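Side-chain contacts in type I modular polyketide synthase (Streptomyces albus subsp. albus, PDB 6IYR), which probably transfers an acyl extender unit from its coenzyme A thioester towards an acyl carrier protein during assembly of the polyether salinomycin: residues L281-V284 / T290-S293; P349-V354 / E380-T385; V405-T410 / A418-T423; G422-D427 / A432-S437; T436-A441 / V446-D451. All coordinates share one frame; numbering follows the deposited sequence.

Contact 1 of 5, residues L281-V284 / T290-S293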
# COMPACT_ATOMS: atom_id res chain seq x y z
N LEU A 281 -10.03 -13.21 -16.79
CA LEU A 281 -8.87 -13.12 -15.92
C LEU A 281 -8.64 -11.68 -15.48
O LEU A 281 -8.26 -10.81 -16.28
CB LEU A 281 -7.63 -13.69 -16.62
CG LEU A 281 -6.40 -13.68 -15.68
CD1 LEU A 281 -6.63 -14.45 -14.39
CD2 LEU A 281 -5.23 -14.26 -16.43
N ALA A 282 -9.03 -11.35 -14.26
CA ALA A 282 -9.02 -9.95 -13.85
C ALA A 282 -7.65 -9.52 -13.32
O ALA A 282 -7.19 -8.41 -13.62
CB ALA A 282 -10.09 -9.70 -12.82
N SER A 283 -6.96 -10.40 -12.60
CA SER A 283 -5.67 -9.97 -12.08
C SER A 283 -4.78 -11.15 -11.84
O SER A 283 -5.26 -12.24 -11.50
CB SER A 283 -5.85 -9.10 -10.82
OG SER A 283 -6.11 -9.86 -9.68
N VAL A 284 -3.50 -10.97 -12.12
CA VAL A 284 -2.48 -11.94 -11.75
C VAL A 284 -1.57 -11.31 -10.71
O VAL A 284 -0.78 -10.41 -11.04
CB VAL A 284 -1.63 -12.33 -12.96
CG1 VAL A 284 -0.59 -13.39 -12.59
CG2 VAL A 284 -2.54 -12.82 -14.07
N THR A 290 -4.37 -15.60 -8.47
CA THR A 290 -5.06 -14.91 -9.54
C THR A 290 -6.47 -14.58 -9.09
O THR A 290 -6.96 -15.15 -8.11
CB THR A 290 -5.21 -15.77 -10.80
OG1 THR A 290 -6.19 -16.78 -10.52
CG2 THR A 290 -3.92 -16.45 -11.18
N VAL A 291 -7.08 -13.62 -9.77
CA VAL A 291 -8.45 -13.21 -9.50
C VAL A 291 -9.23 -13.29 -10.82
O VAL A 291 -8.75 -12.84 -11.88
CB VAL A 291 -8.52 -11.80 -8.87
CG1 VAL A 291 -9.97 -11.38 -8.66
CG2 VAL A 291 -7.80 -11.76 -7.51
N VAL A 292 -10.39 -13.94 -10.76
CA VAL A 292 -11.28 -14.05 -11.88
C VAL A 292 -12.56 -13.28 -11.66
O VAL A 292 -13.14 -13.33 -10.57
CB VAL A 292 -11.62 -15.53 -12.12
CG1 VAL A 292 -12.70 -15.72 -13.16
CG2 VAL A 292 -10.36 -16.26 -12.50
N SER A 293 -12.99 -12.53 -12.66
CA SER A 293 -14.20 -11.74 -12.51
C SER A 293 -15.26 -12.25 -13.46
O SER A 293 -14.91 -12.80 -14.48
CB SER A 293 -13.93 -10.26 -12.80
OG SER A 293 -13.67 -10.01 -14.17
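Ala-282 and Ser-283 stand together opposite the single residue Val-291, which defines a classic beta bulge in this antiparallel hairpin. The extra residue makes one carbonyl serve two amides: Val-291 O accepts from Ala-282 N at 2.8 Å and from Ser-283 N at 3.1 Å. The pairing is completed by Val-291 N, which donates to Ser-283 O at 2.9 Å in a nearly straight bond (165° at the hydrogen). Before the bulge Leu-281 is a non-hydrogen-bonded partner of Val-292; beyond it the register has moved by one residue.

Val-291 repays being followed outward. Its CB already rests on a polar atom, lying 3.2 Å from Ser-283 OG. At the fork, CG2 stays beside the same hydroxyl, 3.3 Å from Ser-283 OG. CG1, swung opposite the backbone N (chi1 177°), takes the other direction and loosely approaches the methyl of Ala-282, 4.5 Å from its CB. One branch thus attends each residue of the bulge. On the other face of the sheet, the Leu-281 side chain crosses that of Thr-290 at about a right angle, and its CD1 sits 3.7 Å from Val-291 O.

The hairpin belongs to a mixed sheet whose four antiparallel strands have the 4-1-3-2 order of a ferredoxin-like fold, as in the small subdomain of related acyltransferases; strand 377-378 is added at the edge. Helix 265-273 lies against the face bearing Leu-281, Thr-290 and Val-292. Ser-283 instead touches His-219, in a sequence that fits a nucleophile elbow, while strands 257-261 and 377-378 flank the hairpin.

Contact 2 of 5, residues P349-V354 / E380-T385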
# COMPACT_ATOMS: atom_id res chain seq x y z
N PRO A 349 9.39 7.06 -11.74
CA PRO A 349 9.12 5.99 -12.66
C PRO A 349 7.78 5.29 -12.32
O PRO A 349 7.54 4.94 -11.14
CB PRO A 349 10.29 5.06 -12.45
CG PRO A 349 11.45 5.98 -12.09
CD PRO A 349 10.81 7.12 -11.33
N PHE A 350 6.98 5.05 -13.35
CA PHE A 350 5.64 4.44 -13.24
C PHE A 350 5.60 3.20 -14.13
O PHE A 350 5.69 3.28 -15.37
CB PHE A 350 4.58 5.47 -13.63
CG PHE A 350 3.15 4.97 -13.57
CD1 PHE A 350 2.67 4.06 -14.50
CD2 PHE A 350 2.24 5.59 -12.74
CE1 PHE A 350 1.35 3.62 -14.43
CE2 PHE A 350 0.91 5.22 -12.72
CZ PHE A 350 0.46 4.24 -13.57
N LEU A 351 5.59 2.03 -13.48
CA LEU A 351 5.55 0.78 -14.17
C LEU A 351 4.09 0.31 -14.30
O LEU A 351 3.44 -0.04 -13.33
CB LEU A 351 6.41 -0.25 -13.48
CG LEU A 351 6.38 -1.66 -14.06
CD1 LEU A 351 6.67 -1.66 -15.55
CD2 LEU A 351 7.35 -2.56 -13.31
N SER A 352 3.56 0.39 -15.52
CA SER A 352 2.16 0.06 -15.79
C SER A 352 1.91 -1.41 -15.59
O SER A 352 2.60 -2.29 -16.14
CB SER A 352 1.79 0.44 -17.21
OG SER A 352 0.44 0.12 -17.50
N THR A 353 0.89 -1.69 -14.81
CA THR A 353 0.43 -3.08 -14.68
C THR A 353 -0.62 -3.37 -15.76
O THR A 353 -1.11 -4.50 -15.87
CB THR A 353 -0.17 -3.31 -13.29
OG1 THR A 353 -1.21 -2.37 -13.06
CG2 THR A 353 0.91 -3.14 -12.24
N VAL A 354 -0.89 -2.38 -16.60
CA VAL A 354 -1.71 -2.61 -17.81
C VAL A 354 -0.84 -3.08 -18.96
O VAL A 354 -1.02 -4.18 -19.50
CB VAL A 354 -2.47 -1.37 -18.27
CG1 VAL A 354 -3.33 -1.68 -19.50
CG2 VAL A 354 -3.34 -0.85 -17.16
N GLU A 380 1.92 -9.41 -11.00
CA GLU A 380 3.07 -10.28 -10.81
C GLU A 380 4.18 -9.94 -11.78
O GLU A 380 5.33 -9.93 -11.41
CB GLU A 380 2.70 -11.76 -10.97
CG GLU A 380 3.89 -12.69 -10.97
CD GLU A 380 3.60 -14.08 -11.47
OE1 GLU A 380 2.48 -14.36 -11.89
OE2 GLU A 380 4.51 -14.91 -11.45
N ASP A 381 3.81 -9.64 -13.00
CA ASP A 381 4.74 -9.30 -14.04
C ASP A 381 5.52 -8.06 -13.68
O ASP A 381 6.71 -8.03 -13.85
CB ASP A 381 3.92 -8.97 -15.26
CG ASP A 381 4.37 -9.71 -16.45
OD1 ASP A 381 3.60 -10.57 -16.91
OD2 ASP A 381 5.49 -9.42 -16.92
N ALA A 382 4.84 -7.06 -13.17
CA ALA A 382 5.49 -5.85 -12.77
C ALA A 382 6.47 -6.10 -11.64
O ALA A 382 7.57 -5.62 -11.66
CB ALA A 382 4.46 -4.84 -12.34
N VAL A 383 6.06 -6.91 -10.67
CA VAL A 383 6.92 -7.21 -9.55
C VAL A 383 8.18 -7.93 -10.02
O VAL A 383 9.27 -7.61 -9.59
CB VAL A 383 6.20 -8.01 -8.46
CG1 VAL A 383 7.19 -8.47 -7.41
CG2 VAL A 383 5.11 -7.19 -7.83
N ARG A 384 8.02 -8.87 -10.94
CA ARG A 384 9.14 -9.61 -11.47
C ARG A 384 10.09 -8.66 -12.19
O ARG A 384 11.28 -8.78 -12.06
CB ARG A 384 8.67 -10.72 -12.38
CG ARG A 384 8.18 -11.95 -11.64
CD ARG A 384 7.70 -13.03 -12.57
NE ARG A 384 7.23 -14.19 -11.83
CZ ARG A 384 7.99 -15.22 -11.53
NH1 ARG A 384 7.50 -16.24 -10.86
NH2 ARG A 384 9.25 -15.24 -11.91
N THR A 385 9.55 -7.72 -12.93
CA THR A 385 10.35 -6.73 -13.62
C THR A 385 11.20 -5.94 -12.62
O THR A 385 12.41 -5.78 -12.82
CB THR A 385 9.44 -5.80 -14.40
OG1 THR A 385 8.93 -6.54 -15.50
CG2 THR A 385 10.16 -4.58 -14.92
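The flat peptide group of Ala-382 is met by a methyl of Leu-351, whose CD2 comes to 3.5 Å from Ala-382 O. A second flat group, the Arg-384 guanidinium, is occupied at its edge by Glu-380, one helical turn earlier: NE bonds Glu-380 OE2 at 2.8 Å, almost in the guanidinium plane, on the anti side of the carboxylate. This salt bridge lies within the helix and takes no part in the interface.

That interface is small and made mainly of methyl groups. Leu-351 CD2 also touches Ala-382 CB at 3.8 Å and lies equally far, 3.8 Å, from Thr-385 CG2. With OG1 beside the backbone N (chi1 -72°) and the methyl opposite it, the Thr-385 hydroxyl turns back to Asp-381 O, 3.1 Å away, which already receives the amide of Thr-385 from the opposite face. Thr-353 adds CG2, 3.9 Å from Ala-382 CB, while its hydroxyl is engaged elsewhere by Gly-218 O.

The 349-354 segment thus runs between two helices: the 380-385 turn takes Leu-351 and Thr-353, helix 222-230 receives Phe-350 and Ser-352, and helix 404-414 packs beyond helix 379-388.

Contact 3 of 5, residues V405-T410 / A418-T423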
# COMPACT_ATOMS: atom_id res chain seq x y z
N VAL A 405 0.93 -10.25 0.48
CA VAL A 405 1.02 -11.71 0.31
C VAL A 405 1.45 -12.09 -1.11
O VAL A 405 2.24 -13.02 -1.32
CB VAL A 405 -0.32 -12.40 0.62
CG1 VAL A 405 -0.27 -13.88 0.24
CG2 VAL A 405 -0.64 -12.22 2.10
N GLY A 406 0.90 -11.39 -2.10
CA GLY A 406 1.24 -11.68 -3.49
C GLY A 406 2.64 -11.23 -3.87
O GLY A 406 3.35 -11.90 -4.62
N VAL A 407 3.07 -10.09 -3.34
CA VAL A 407 4.48 -9.69 -3.56
C VAL A 407 5.41 -10.73 -2.94
O VAL A 407 6.36 -11.21 -3.57
CB VAL A 407 4.77 -8.29 -3.00
CG1 VAL A 407 6.26 -7.90 -3.18
CG2 VAL A 407 3.85 -7.25 -3.63
N GLN A 408 5.09 -11.14 -1.71
CA GLN A 408 5.94 -12.10 -1.00
C GLN A 408 6.01 -13.44 -1.72
O GLN A 408 7.10 -14.04 -1.83
CB GLN A 408 5.39 -12.32 0.42
CG GLN A 408 6.31 -13.17 1.29
CD GLN A 408 7.65 -12.49 1.56
OE1 GLN A 408 8.69 -12.90 1.03
NE2 GLN A 408 7.60 -11.39 2.27
N GLU A 409 4.90 -13.84 -2.31
CA GLU A 409 4.86 -15.08 -3.08
C GLU A 409 5.75 -14.99 -4.32
O GLU A 409 6.41 -15.96 -4.71
CB GLU A 409 3.40 -15.38 -3.48
CG GLU A 409 3.18 -16.67 -4.27
CD GLU A 409 1.70 -16.95 -4.57
OE1 GLU A 409 1.18 -16.50 -5.62
OE2 GLU A 409 1.08 -17.67 -3.78
N THR A 410 5.79 -13.83 -4.98
CA THR A 410 6.67 -13.74 -6.14
C THR A 410 8.15 -13.58 -5.77
O THR A 410 9.01 -14.19 -6.40
CB THR A 410 6.23 -12.76 -7.23
OG1 THR A 410 7.22 -11.75 -7.44
CG2 THR A 410 4.90 -12.20 -6.98
N ALA A 418 14.53 -9.51 -1.08
CA ALA A 418 13.72 -8.33 -1.07
C ALA A 418 12.64 -8.50 -0.04
O ALA A 418 12.32 -9.60 0.35
CB ALA A 418 13.12 -8.09 -2.44
N VAL A 419 12.08 -7.39 0.41
CA VAL A 419 11.05 -7.44 1.42
C VAL A 419 9.80 -6.66 1.02
O VAL A 419 9.87 -5.77 0.20
CB VAL A 419 11.56 -6.91 2.77
CG1 VAL A 419 12.69 -7.77 3.28
CG2 VAL A 419 12.03 -5.47 2.63
N THR A 420 8.67 -7.03 1.59
CA THR A 420 7.41 -6.37 1.36
C THR A 420 6.80 -5.98 2.66
O THR A 420 6.86 -6.73 3.61
CB THR A 420 6.34 -7.30 0.79
OG1 THR A 420 6.93 -8.46 0.22
CG2 THR A 420 5.49 -6.59 -0.20
N GLN A 421 6.17 -4.82 2.68
CA GLN A 421 5.50 -4.37 3.86
C GLN A 421 4.39 -3.37 3.57
O GLN A 421 4.31 -2.81 2.51
CB GLN A 421 6.47 -3.79 4.84
CG GLN A 421 6.98 -2.43 4.48
CD GLN A 421 7.52 -1.75 5.69
OE1 GLN A 421 6.81 -1.04 6.37
NE2 GLN A 421 8.76 -2.01 6.00
N GLY A 422 3.51 -3.23 4.54
CA GLY A 422 2.41 -2.30 4.48
C GLY A 422 2.67 -1.03 5.25
O GLY A 422 3.78 -0.73 5.65
N THR A 423 1.62 -0.26 5.39
CA THR A 423 1.62 0.97 6.14
C THR A 423 0.74 0.87 7.37
O THR A 423 1.25 0.77 8.49
CB THR A 423 1.23 2.17 5.26
OG1 THR A 423 2.17 2.28 4.20
CG2 THR A 423 1.31 3.45 6.01
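Val-407 and Thr-420 join the helix to the final strand of a beta-alpha-beta crossover, in which helix 404-414 connects the neighbouring parallel strands 393-396 and 419-421. The contact is narrow, and Thr-420 is the residue of the strand that carries it. Its methyl comes down over CB of the valine, on the CG1 side: Thr-420 CG2 lies 3.3 Å from Val-407 CG1 and 3.4 Å from Val-407 CB, both tighter than usual for carbon pairs. The other branch, Val-407 CG2, is more relaxed at 3.9 Å from Thr-420 CG2. The two side chains cross obliquely.

Thr-420 itself has an almost eclipsed first torsion (chi1 -19°), far from any staggered position. Together with the short carbon distances this points to strain, either in the packing or in the model at this point. Its hydroxyl is turned to the helix as well, with OG1 3.5 Å from Val-407 CG1. Gln-408 borders the same hydroxyl: its CB is 4.2 Å from Thr-420 OG1, and a bend at chi2 (65°) brings the end of the chain nearer to the strand, although the way round of its amide is uncertain.

Phe-394 of strand 393-396 touches both Val-407 and Thr-420. The chemistry is therefore lopsided: an apolar pair is pressed tightly together, while the contact buries Thr-420 OG1 with no modelled partner, a cost if the modelled rotation of Thr-420 is right.

Contact 4 of 5, residues G422-D427 / A432-S437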
# COMPACT_ATOMS: atom_id res chain seq x y z
N GLY A 422 3.51 -3.23 4.54
CA GLY A 422 2.41 -2.30 4.48
C GLY A 422 2.67 -1.03 5.25
O GLY A 422 3.78 -0.73 5.65
N THR A 423 1.62 -0.26 5.39
CA THR A 423 1.62 0.97 6.14
C THR A 423 0.74 0.87 7.37
O THR A 423 1.25 0.77 8.49
CB THR A 423 1.23 2.17 5.26
OG1 THR A 423 2.17 2.28 4.20
CG2 THR A 423 1.31 3.45 6.01
N LEU A 424 -0.58 0.91 7.18
CA LEU A 424 -1.49 0.77 8.27
C LEU A 424 -2.15 -0.57 8.25
O LEU A 424 -2.03 -1.33 7.28
CB LEU A 424 -2.50 1.86 8.21
CG LEU A 424 -1.97 3.30 8.12
CD1 LEU A 424 -3.17 4.22 8.06
CD2 LEU A 424 -1.11 3.73 9.31
N ARG A 425 -2.99 -0.80 9.24
CA ARG A 425 -3.80 -1.99 9.32
C ARG A 425 -5.18 -1.66 9.80
O ARG A 425 -5.33 -0.72 10.54
CB ARG A 425 -3.22 -2.90 10.38
CG ARG A 425 -2.57 -4.09 9.80
CD ARG A 425 -1.09 -3.97 10.01
NE ARG A 425 -0.71 -4.94 11.00
CZ ARG A 425 0.40 -5.66 10.93
NH1 ARG A 425 0.65 -6.58 11.85
NH2 ARG A 425 1.29 -5.43 9.97
N ARG A 426 -6.13 -2.56 9.58
CA ARG A 426 -7.46 -2.39 10.10
C ARG A 426 -7.42 -2.18 11.62
O ARG A 426 -6.71 -2.86 12.34
CB ARG A 426 -8.31 -3.61 9.78
CG ARG A 426 -9.79 -3.39 10.04
CD ARG A 426 -10.60 -4.20 9.03
NE ARG A 426 -10.03 -5.53 8.95
CZ ARG A 426 -9.70 -6.17 7.84
NH1 ARG A 426 -9.19 -7.38 7.92
NH2 ARG A 426 -10.00 -5.67 6.66
N ASP A 427 -8.17 -1.20 12.07
CA ASP A 427 -8.25 -0.81 13.48
C ASP A 427 -6.92 -0.31 14.00
O ASP A 427 -6.85 0.10 15.15
CB ASP A 427 -8.81 -1.94 14.36
CG ASP A 427 -10.25 -2.35 13.97
OD1 ASP A 427 -11.04 -1.49 13.51
OD2 ASP A 427 -10.58 -3.55 14.07
N ALA A 432 1.09 5.06 15.80
CA ALA A 432 1.72 3.91 16.42
C ALA A 432 2.05 2.90 15.34
O ALA A 432 3.16 2.36 15.29
CB ALA A 432 0.80 3.27 17.45
N ARG A 433 1.08 2.62 14.48
CA ARG A 433 1.28 1.58 13.49
C ARG A 433 2.23 2.09 12.40
O ARG A 433 3.11 1.39 11.92
CB ARG A 433 -0.05 1.12 12.90
CG ARG A 433 0.08 0.31 11.62
CD ARG A 433 1.00 -0.90 11.75
NE ARG A 433 0.52 -1.81 12.78
CZ ARG A 433 1.17 -2.89 13.19
NH1 ARG A 433 0.69 -3.64 14.17
NH2 ARG A 433 2.31 -3.23 12.61
N PHE A 434 2.07 3.34 12.06
CA PHE A 434 2.88 3.91 11.02
C PHE A 434 4.34 3.87 11.46
O PHE A 434 5.18 3.39 10.73
CB PHE A 434 2.41 5.33 10.70
CG PHE A 434 2.67 5.77 9.27
CD1 PHE A 434 3.90 5.54 8.66
CD2 PHE A 434 1.71 6.46 8.55
CE1 PHE A 434 4.15 5.97 7.35
CE2 PHE A 434 1.96 6.88 7.26
CZ PHE A 434 3.17 6.62 6.65
N LEU A 435 4.62 4.30 12.69
CA LEU A 435 6.00 4.27 13.19
C LEU A 435 6.52 2.89 13.13
O LEU A 435 7.70 2.67 12.81
CB LEU A 435 6.07 4.72 14.66
CG LEU A 435 6.48 6.15 14.92
CD1 LEU A 435 6.52 6.40 16.43
CD2 LEU A 435 7.84 6.44 14.30
N THR A 436 5.71 1.92 13.50
CA THR A 436 6.25 0.59 13.44
C THR A 436 6.49 0.09 12.01
O THR A 436 7.51 -0.57 11.72
CB THR A 436 5.59 -0.44 14.39
OG1 THR A 436 5.36 -1.67 13.73
CG2 THR A 436 4.39 0.05 15.08
N SER A 437 5.71 0.61 11.07
CA SER A 437 6.01 0.37 9.65
C SER A 437 7.30 1.02 9.19
O SER A 437 8.08 0.38 8.52
CB SER A 437 4.83 0.80 8.78
OG SER A 437 3.74 -0.09 9.01
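Thr-423 and Phe-434 face each other in the connection from strand 419-421 of the parallel sheet to helix 431-443, where the loop folds back on that helix. Thr-423 places its methyl opposite its own backbone N, and that choice puts CG2 over the phenyl face: it stands 3.7 Å from the centroid of the Phe-434 ring and 13° off the normal, a CH-pi contact. Its hydroxyl, turned the other way, is held by Glu-396 O and Trp-206 NE1. Leu-424 starts out pointing away from the helix, yet its extended end returns, bringing CD2 to 4.0 Å from Phe-434 CD2.

Both arginines are bent at chi2 and chi3, but Arg-433 stays near staggered values, while the exposed Arg-425 departs from them in its first three torsions, so its exact path is less certain. Arg-433 leaves the helix with CG swung opposite the backbone N (chi1 165°), which brings CG to 3.4 Å from Thr-423 O; its later bends lay the guanidinium against that of Arg-425. The result is a stack of guanidinium on guanidinium, centres 3.6 Å apart and planes at 10°. Glu-428, in a salt bridge with Arg-433 NH1, probably offsets the like charges.

Deeper in, Ser-437 turns its hydroxyl beside its own backbone N and towards the loop. There Ser-437 OG donates to Thr-423 O at 2.7 Å, with the donor only a little tilted from the carbonyl plane.

Contact 5 of 5, residues T436-A441 / V446-D451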
# COMPACT_ATOMS: atom_id res chain seq x y z
N THR A 436 5.71 1.92 13.50
CA THR A 436 6.25 0.59 13.44
C THR A 436 6.49 0.09 12.01
O THR A 436 7.51 -0.57 11.72
CB THR A 436 5.59 -0.44 14.39
OG1 THR A 436 5.36 -1.67 13.73
CG2 THR A 436 4.39 0.05 15.08
N SER A 437 5.71 0.61 11.07
CA SER A 437 6.01 0.37 9.65
C SER A 437 7.30 1.02 9.19
O SER A 437 8.08 0.38 8.52
CB SER A 437 4.83 0.80 8.78
OG SER A 437 3.74 -0.09 9.01
N LEU A 438 7.51 2.29 9.52
CA LEU A 438 8.78 2.93 9.28
C LEU A 438 9.96 2.14 9.88
O LEU A 438 11.01 2.02 9.26
CB LEU A 438 8.79 4.34 9.84
CG LEU A 438 7.77 5.30 9.28
CD1 LEU A 438 7.75 6.54 10.17
CD2 LEU A 438 8.12 5.70 7.86
N ALA A 439 9.79 1.60 11.09
CA ALA A 439 10.87 0.83 11.73
C ALA A 439 11.22 -0.41 10.96
O ALA A 439 12.40 -0.72 10.80
CB ALA A 439 10.45 0.44 13.14
N GLU A 440 10.22 -1.20 10.60
CA GLU A 440 10.46 -2.39 9.78
C GLU A 440 11.23 -2.01 8.55
O GLU A 440 12.15 -2.71 8.13
CB GLU A 440 9.17 -3.03 9.31
CG GLU A 440 8.35 -3.65 10.40
CD GLU A 440 6.94 -3.92 9.94
OE1 GLU A 440 6.79 -4.38 8.78
OE2 GLU A 440 6.02 -3.61 10.72
N ALA A 441 10.76 -0.97 7.90
CA ALA A 441 11.42 -0.55 6.66
C ALA A 441 12.88 -0.24 6.95
O ALA A 441 13.78 -0.72 6.26
CB ALA A 441 10.76 0.68 6.11
N VAL A 446 15.58 0.54 4.17
CA VAL A 446 14.88 1.67 3.59
C VAL A 446 15.30 2.92 4.33
O VAL A 446 15.31 2.92 5.57
CB VAL A 446 13.38 1.47 3.73
CG1 VAL A 446 12.64 2.65 3.15
CG2 VAL A 446 12.98 0.18 3.07
N PRO A 447 15.62 4.01 3.61
CA PRO A 447 16.29 5.16 4.24
C PRO A 447 15.34 6.12 4.95
O PRO A 447 15.27 7.28 4.62
CB PRO A 447 17.00 5.85 3.08
CG PRO A 447 16.20 5.48 1.86
CD PRO A 447 15.52 4.16 2.15
N VAL A 448 14.73 5.65 6.02
CA VAL A 448 13.94 6.50 6.87
C VAL A 448 14.86 7.58 7.47
O VAL A 448 15.99 7.30 7.85
CB VAL A 448 13.29 5.66 7.99
CG1 VAL A 448 12.51 6.54 8.97
CG2 VAL A 448 12.41 4.59 7.38
N ASP A 449 14.33 8.77 7.60
CA ASP A 449 15.01 9.85 8.28
C ASP A 449 14.36 10.12 9.62
O ASP A 449 13.28 10.72 9.71
CB ASP A 449 14.94 11.12 7.43
CG ASP A 449 15.69 12.29 8.06
OD1 ASP A 449 16.34 12.11 9.11
OD2 ASP A 449 15.59 13.40 7.55
N TRP A 450 14.99 9.64 10.68
CA TRP A 450 14.34 9.63 11.99
C TRP A 450 14.10 11.00 12.59
O TRP A 450 13.17 11.16 13.38
CB TRP A 450 15.10 8.73 12.94
CG TRP A 450 14.92 7.30 12.53
CD1 TRP A 450 15.85 6.50 11.98
CD2 TRP A 450 13.72 6.53 12.64
NE1 TRP A 450 15.31 5.26 11.72
CE2 TRP A 450 14.02 5.24 12.15
CE3 TRP A 450 12.43 6.79 13.10
CZ2 TRP A 450 13.06 4.22 12.12
CZ3 TRP A 450 11.51 5.77 13.13
CH2 TRP A 450 11.83 4.50 12.61
N ASP A 451 14.82 12.01 12.11
CA ASP A 451 14.56 13.40 12.45
C ASP A 451 13.13 13.85 12.13
O ASP A 451 12.62 14.80 12.73
CB ASP A 451 15.56 14.32 11.73
CG ASP A 451 16.99 14.17 12.27
OD1 ASP A 451 17.15 13.68 13.40
OD2 ASP A 451 17.96 14.54 11.57
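Ala-441 and Val-446 are linked by the one hydrogen bond between segments 436-441 and 446-451. Val-446 N donates to Ala-441 O at 3.0 Å, with a moderately bent 151° at the hydrogen, and comes from well above the carbonyl plane (46° out of it). Just beyond, an inverse gamma turn is built around Pro-447, in which Val-448 N reaches back to Val-446 O at 2.8 Å; around this turn the CB atoms of Val-446 and Val-448 point to the helix and that of Pro-447 away.

Aliphatic contacts come next. Val-446 CB lies 3.6 Å from Ala-441 CB, and the valine's CG2 is 3.4 Å from Ala-441 O, beside the hydrogen bond. Val-448 is divided between two tasks: CG2, held next to its own backbone N, meets Leu-438 O at 3.5 Å, whereas CG1 rests over a face of the Trp-450 ring, 3.7 Å above its plane.

The aromatic contact is made at the rim of the indole. Trp-450 CH2 lies 3.9 Å from Ala-439 N, with the backbone of that residue near the ring plane. The same CH2 approaches Leu-438 CB at 4.1 Å.

Around this joint, Trp-206 of helix 188-208 touches Leu-438 and Ala-441, and Gln-421 of strand 419-421 also packs on Ala-441. Trp-450 meets Trp-442 edge-to-face near the end of the helix and reaches Pro-42 and Thr-44 of strand 41-47.

Overall arrangement
Contacts 1, 2 and 5 are buried, whereas contacts 3 and 4 are partly so. Contact 1, the farthest of the five from the chain's centre, rests on backbone pairing; contact 2 exchanges this for methyl packing, and the two touch where Glu-380 N probably bonds Val-284 O. Helix 379-388 then meets helix 404-414, Val-383 packing on Thr-410, which brings in contact 3. Contacts 3 and 4 share Gly-422 and Thr-423, and contacts 4 and 5 both use helix 431-443. Contact 4 mixes a guanidinium stack at the surface with a CH-pi contact and a serine bond inside, while contact 5 is mainly aliphatic and aromatic with one backbone bond. Contacts 1 and 5 lie on opposite sides of the chain's centre.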